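Local atomic coordinates of beta-lactamase (Klebsiella pneumoniae 700603, PDB entry 6XJ3), a protein that probably hydrolyses the beta-lactam ring of penicillins such as oxacillin, as a class D beta-lactamase that confers antibiotic resistance. Residues K23-V28 and M38-P43; F74-W79 and D92-S97. All coordinates share one frame; numbering follows the deposited sequence.

Contact 1: residues K23-V28 and M38-P43; sequences KGTIVV and MLVFDP
The carbonyl of F41 receives two donors from the facing strand: the hydroxyl of T25, whose OG1 lies 2.6 Å from F41 O nearly along the C=O axis, and the amide of I26, which adds only a weak bond. T25 can do this because OG1 stands anti to its own backbone N (chi1 -176°), turned back across the gap. Beyond it the pairing is regular antiparallel. F41 N gives to I26 O at 3.0 Å, and I26 O also takes the CA-H of V40. Further along, V28 and L39 exchange both of their backbone bonds, V28 N reaching L39 O at 2.8 Å. On the face of V27 and V40 the packing is close. The two valines lie side by side, V27 CG2 meeting V40 CG2 at 4.1 Å, while M38 bends at chi3 (72°) and brings its terminal methyl CE to 3.6 Å from V27 CG1. Helix 150-161 and S46 pack on V27. The other face carries I26, V28, L39 and F41; there I26 CG2 rests on F41 CB, and the F41 ring stacks with F17. The G24 end is the wetter one. G24 O comes to the edge of the F41 ring, 3.6 Å from F41 CD2, and also touches D42 CB. Water 1 donates to G24 O and lies unusually close to D42 OD2, a leg that is less certain in detail. The other carboxylate oxygen, D42 OD1, caps R45 N at the start of helix 43-46. This is a beta hairpin whose connecting loop carries the calcium ligands E31 and Q33. Its chemistry runs from amide pairing at V28 and hydrocarbon packing at V27 to hydroxyl, water and carboxylate links around partly exposed D42, consistent with an end that solvent can reach.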
# COMPACT_ATOMS: atom_id res chain seq x y z
N LYS A 23 3.20 -13.02 13.37
CA LYS A 23 3.30 -14.01 12.30
C LYS A 23 2.95 -13.30 11.00
O LYS A 23 1.87 -12.71 10.89
CB LYS A 23 2.37 -15.19 12.54
CG LYS A 23 2.56 -15.91 13.89
CD LYS A 23 3.76 -16.87 13.89
CE LYS A 23 3.51 -18.10 13.02
NZ LYS A 23 4.59 -19.13 13.14
N GLY A 24 3.86 -13.35 10.04
CA GLY A 24 3.62 -12.69 8.78
C GLY A 24 4.68 -13.02 7.76
O GLY A 24 5.41 -14.00 7.89
N THR A 25 4.73 -12.19 6.72
CA THR A 25 5.66 -12.36 5.62
C THR A 25 6.20 -11.00 5.23
O THR A 25 5.58 -9.96 5.50
CB THR A 25 4.99 -13.03 4.40
OG1 THR A 25 5.97 -13.27 3.38
CG2 THR A 25 3.89 -12.14 3.84
N ILE A 26 7.35 -10.99 4.58
CA ILE A 26 7.84 -9.75 3.99
C ILE A 26 8.64 -10.10 2.75
O ILE A 26 9.38 -11.10 2.73
CB ILE A 26 8.64 -8.92 5.02
CG1 ILE A 26 8.97 -7.53 4.46
CG2 ILE A 26 9.89 -9.65 5.47
CD1 ILE A 26 9.69 -6.63 5.46
N VAL A 27 8.43 -9.31 1.70
CA VAL A 27 9.25 -9.33 0.50
C VAL A 27 10.00 -8.00 0.43
O VAL A 27 9.39 -6.94 0.62
CB VAL A 27 8.40 -9.53 -0.77
CG1 VAL A 27 9.29 -9.54 -2.00
CG2 VAL A 27 7.58 -10.81 -0.68
N VAL A 28 11.30 -8.07 0.17
CA VAL A 28 12.14 -6.88 0.06
C VAL A 28 12.92 -6.99 -1.24
O VAL A 28 13.65 -7.97 -1.44
CB VAL A 28 13.09 -6.75 1.26
CG1 VAL A 28 14.09 -5.61 1.03
CG2 VAL A 28 12.31 -6.55 2.55
N MET A 38 16.12 -10.96 -4.49
CA MET A 38 14.92 -10.57 -3.76
C MET A 38 14.80 -11.38 -2.48
O MET A 38 14.85 -12.62 -2.51
CB MET A 38 13.67 -10.75 -4.63
CG MET A 38 12.69 -9.59 -4.52
SD MET A 38 11.35 -9.57 -5.73
CE MET A 38 10.33 -10.93 -5.16
N LEU A 39 14.65 -10.69 -1.34
CA LEU A 39 14.66 -11.31 -0.02
C LEU A 39 13.24 -11.55 0.46
O LEU A 39 12.36 -10.70 0.28
CB LEU A 39 15.42 -10.43 0.98
CG LEU A 39 16.84 -10.03 0.57
CD1 LEU A 39 17.49 -9.14 1.63
CD2 LEU A 39 17.70 -11.27 0.31
N VAL A 40 12.99 -12.72 1.04
CA VAL A 40 11.64 -13.09 1.46
C VAL A 40 11.70 -13.85 2.77
O VAL A 40 12.46 -14.82 2.91
CB VAL A 40 10.92 -13.93 0.39
CG1 VAL A 40 9.52 -14.24 0.85
CG2 VAL A 40 10.86 -13.20 -0.95
N PHE A 41 10.89 -13.44 3.74
CA PHE A 41 10.56 -14.29 4.87
C PHE A 41 9.19 -14.92 4.62
O PHE A 41 8.24 -14.22 4.26
CB PHE A 41 10.56 -13.53 6.20
CG PHE A 41 10.25 -14.41 7.37
CD1 PHE A 41 11.20 -15.29 7.86
CD2 PHE A 41 8.99 -14.40 7.95
CE1 PHE A 41 10.91 -16.14 8.91
CE2 PHE A 41 8.69 -15.24 9.00
CZ PHE A 41 9.66 -16.11 9.49
N ASP A 42 9.11 -16.24 4.82
CA ASP A 42 7.96 -17.10 4.54
C ASP A 42 7.57 -16.98 3.07
O ASP A 42 6.57 -16.32 2.73
CB ASP A 42 6.77 -16.75 5.44
CG ASP A 42 5.72 -17.86 5.47
OD1 ASP A 42 5.56 -18.55 4.44
OD2 ASP A 42 5.05 -18.04 6.51
N PRO A 43 8.31 -17.63 2.16
CA PRO A 43 8.01 -17.49 0.73
C PRO A 43 6.63 -17.97 0.33
O PRO A 43 6.04 -17.39 -0.58
CB PRO A 43 9.12 -18.32 0.05
CG PRO A 43 9.74 -19.14 1.14
CD PRO A 43 9.57 -18.36 2.41
O HOH W 1 5.02 -16.73 8.68

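Contact 2: residues F74-W79 and D92-S97; sequences FQIFRW and DQDLRS
Q93 O gathers three contacts from the facing segment: F77 N points a nearly straight bond at it, 2.7 Å long with an N-H...O angle of 176°, the CA-H of I76 approaches, and the oxygen sits at the edge of the F77 ring, near its plane. From I76 CA to Q93 O the distance is 3.4 Å. The return bond, Q93 N to F77 O, is longer than the first at 3.1 Å. Together they make F77 and Q93 a single antiparallel hydrogen-bonded bridge between a loop and the residues leading into helix 95-101. D92 then extends the pairing with its side chain. Its CG is anti to the carbonyl carbon (chi1 -78°), which sends D92 OD1 across to W79 N at 2.7 Å, and the same oxygen lies near the CA of R78. The charged groups of R78 and D92 are not in contact, R78 NH1 to D92 OD2 being 5.2 Å; it is the aliphatic part of R78, chiefly CG, that lies beside the carboxylate. I76 lies against 92-94: its side chain crosses that of D92 at about a right angle, I76 CG2 to D92 CB 3.9 Å, and CD1 lies next to D94 CB. The buried F77 ring meets F110 of helix 104-113 edge-to-face, and Q75 CG lies over one face, offset toward the rim. At the far end water 2 donates to Q75 O and accepts from L95 N, coupling the loop to the first turn of helix 95-101. That turn is closed by a capping box: D94 OD1 takes S97 N at 2.9 Å, and D94 N in return gives to S97 OG. Backbone amides thus find partners in a carbonyl, a carboxylate, a hydroxyl and a water, and an extended loop is fastened to the start of a helix without a regular strand pair.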
# COMPACT_ATOMS: atom_id res chain seq x y z
N PHE A 74 -5.60 19.87 -5.05
CA PHE A 74 -6.19 21.04 -4.40
C PHE A 74 -7.70 20.95 -4.29
O PHE A 74 -8.30 21.74 -3.54
CB PHE A 74 -5.80 22.32 -5.14
CG PHE A 74 -4.33 22.63 -5.07
CD1 PHE A 74 -3.77 23.11 -3.89
CD2 PHE A 74 -3.51 22.43 -6.16
CE1 PHE A 74 -2.43 23.39 -3.81
CE2 PHE A 74 -2.15 22.71 -6.09
CZ PHE A 74 -1.61 23.19 -4.91
N GLN A 75 -8.34 20.01 -4.97
CA GLN A 75 -9.78 19.83 -4.83
C GLN A 75 -10.12 19.43 -3.40
O GLN A 75 -9.52 18.51 -2.83
CB GLN A 75 -10.28 18.79 -5.81
CG GLN A 75 -11.73 18.40 -5.58
CD GLN A 75 -12.25 17.49 -6.66
OE1 GLN A 75 -11.50 17.09 -7.55
NE2 GLN A 75 -13.52 17.15 -6.58
N ILE A 76 -11.10 20.12 -2.82
CA ILE A 76 -11.56 19.83 -1.47
C ILE A 76 -12.83 19.01 -1.56
O ILE A 76 -13.75 19.36 -2.32
CB ILE A 76 -11.81 21.12 -0.67
CG1 ILE A 76 -10.53 21.96 -0.59
CG2 ILE A 76 -12.29 20.77 0.73
CD1 ILE A 76 -9.41 21.26 0.13
N PHE A 77 -12.89 17.91 -0.82
CA PHE A 77 -14.08 17.09 -0.75
C PHE A 77 -14.80 17.44 0.54
O PHE A 77 -14.26 17.26 1.63
CB PHE A 77 -13.72 15.61 -0.84
CG PHE A 77 -13.10 15.23 -2.15
CD1 PHE A 77 -13.90 14.86 -3.22
CD2 PHE A 77 -11.73 15.30 -2.33
CE1 PHE A 77 -13.34 14.54 -4.44
CE2 PHE A 77 -11.17 14.98 -3.55
CZ PHE A 77 -11.97 14.60 -4.60
N ARG A 78 -16.00 17.99 0.40
CA ARG A 78 -16.73 18.50 1.56
C ARG A 78 -17.29 17.33 2.36
O ARG A 78 -17.89 16.41 1.80
CB ARG A 78 -17.85 19.44 1.13
CG ARG A 78 -17.68 20.87 1.67
CD ARG A 78 -18.96 21.70 1.51
NE ARG A 78 -20.06 21.21 2.35
CZ ARG A 78 -20.43 21.75 3.50
NH1 ARG A 78 -19.80 22.82 3.98
NH2 ARG A 78 -21.44 21.22 4.19
N TRP A 79 -17.06 17.38 3.66
CA TRP A 79 -17.52 16.35 4.58
C TRP A 79 -19.01 16.51 4.83
O TRP A 79 -19.51 17.64 4.96
CB TRP A 79 -16.71 16.45 5.87
CG TRP A 79 -17.20 15.67 7.03
CD1 TRP A 79 -17.44 14.32 7.09
CD2 TRP A 79 -17.46 16.18 8.33
NE1 TRP A 79 -17.86 13.98 8.35
CE2 TRP A 79 -17.88 15.10 9.13
CE3 TRP A 79 -17.40 17.46 8.90
CZ2 TRP A 79 -18.23 15.26 10.47
CZ3 TRP A 79 -17.74 17.62 10.22
CH2 TRP A 79 -18.16 16.53 10.99
N ASP A 92 -13.35 18.19 6.29
CA ASP A 92 -13.11 18.30 4.86
C ASP A 92 -11.77 17.67 4.51
O ASP A 92 -10.83 17.66 5.31
CB ASP A 92 -13.16 19.76 4.43
CG ASP A 92 -14.59 20.28 4.30
OD1 ASP A 92 -15.54 19.49 4.47
OD2 ASP A 92 -14.75 21.49 4.03
N GLN A 93 -11.69 17.11 3.30
CA GLN A 93 -10.53 16.33 2.89
C GLN A 93 -9.98 16.84 1.56
O GLN A 93 -10.73 17.31 0.70
CB GLN A 93 -10.90 14.86 2.75
CG GLN A 93 -11.52 14.27 3.98
CD GLN A 93 -10.50 13.84 4.98
OE1 GLN A 93 -9.43 13.35 4.62
NE2 GLN A 93 -10.81 14.01 6.26
N ASP A 94 -8.66 16.74 1.41
CA ASP A 94 -8.01 16.75 0.10
C ASP A 94 -7.31 15.41 -0.09
O ASP A 94 -7.35 14.55 0.79
CB ASP A 94 -7.07 17.96 -0.06
CG ASP A 94 -6.07 18.12 1.09
OD1 ASP A 94 -5.74 17.14 1.78
OD2 ASP A 94 -5.60 19.26 1.27
N LEU A 95 -6.69 15.22 -1.26
CA LEU A 95 -6.07 13.92 -1.52
C LEU A 95 -5.02 13.59 -0.47
O LEU A 95 -4.94 12.45 -0.00
CB LEU A 95 -5.45 13.87 -2.92
CG LEU A 95 -6.39 13.62 -4.11
CD1 LEU A 95 -5.61 13.62 -5.44
CD2 LEU A 95 -7.17 12.32 -3.95
N ARG A 96 -4.22 14.58 -0.06
CA ARG A 96 -3.17 14.25 0.91
C ARG A 96 -3.76 13.87 2.27
O ARG A 96 -3.32 12.89 2.88
CB ARG A 96 -2.17 15.39 1.09
CG ARG A 96 -0.96 14.85 1.84
CD ARG A 96 0.27 15.68 1.75
NE ARG A 96 0.75 15.86 0.39
CZ ARG A 96 1.69 15.10 -0.18
NH1 ARG A 96 2.08 15.37 -1.41
NH2 ARG A 96 2.22 14.08 0.48
N SER A 97 -4.76 14.62 2.76
CA SER A 97 -5.36 14.25 4.04
C SER A 97 -6.04 12.88 3.95
O SER A 97 -5.97 12.08 4.90
CB SER A 97 -6.37 15.30 4.50
OG SER A 97 -7.60 15.20 3.81
O HOH W 2 -7.52 16.77 -3.55

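How the contacts relate
From the N terminus the chain forms contact 1 first: 23-28 runs along strand 24-30, the loop carrying the calcium ligands E31 and Q33 turns back, and strand 39-41 closes the hairpin. The chain then passes S54, the predicted acyl-ester nucleophile, and runs through helix 57-67 before contact 2 closes a second loop, bringing 92-97 back onto 74-79. The two are in series and neither nests in nor crosses the other. The centres of contact 1 and contact 2 are about 35 Å apart, on opposite sides of the chain's centre. Contact 1 belongs to the mixed beta sheet, contact 2 to the helical region, and the avibactam pocket draws on both parts of the fold.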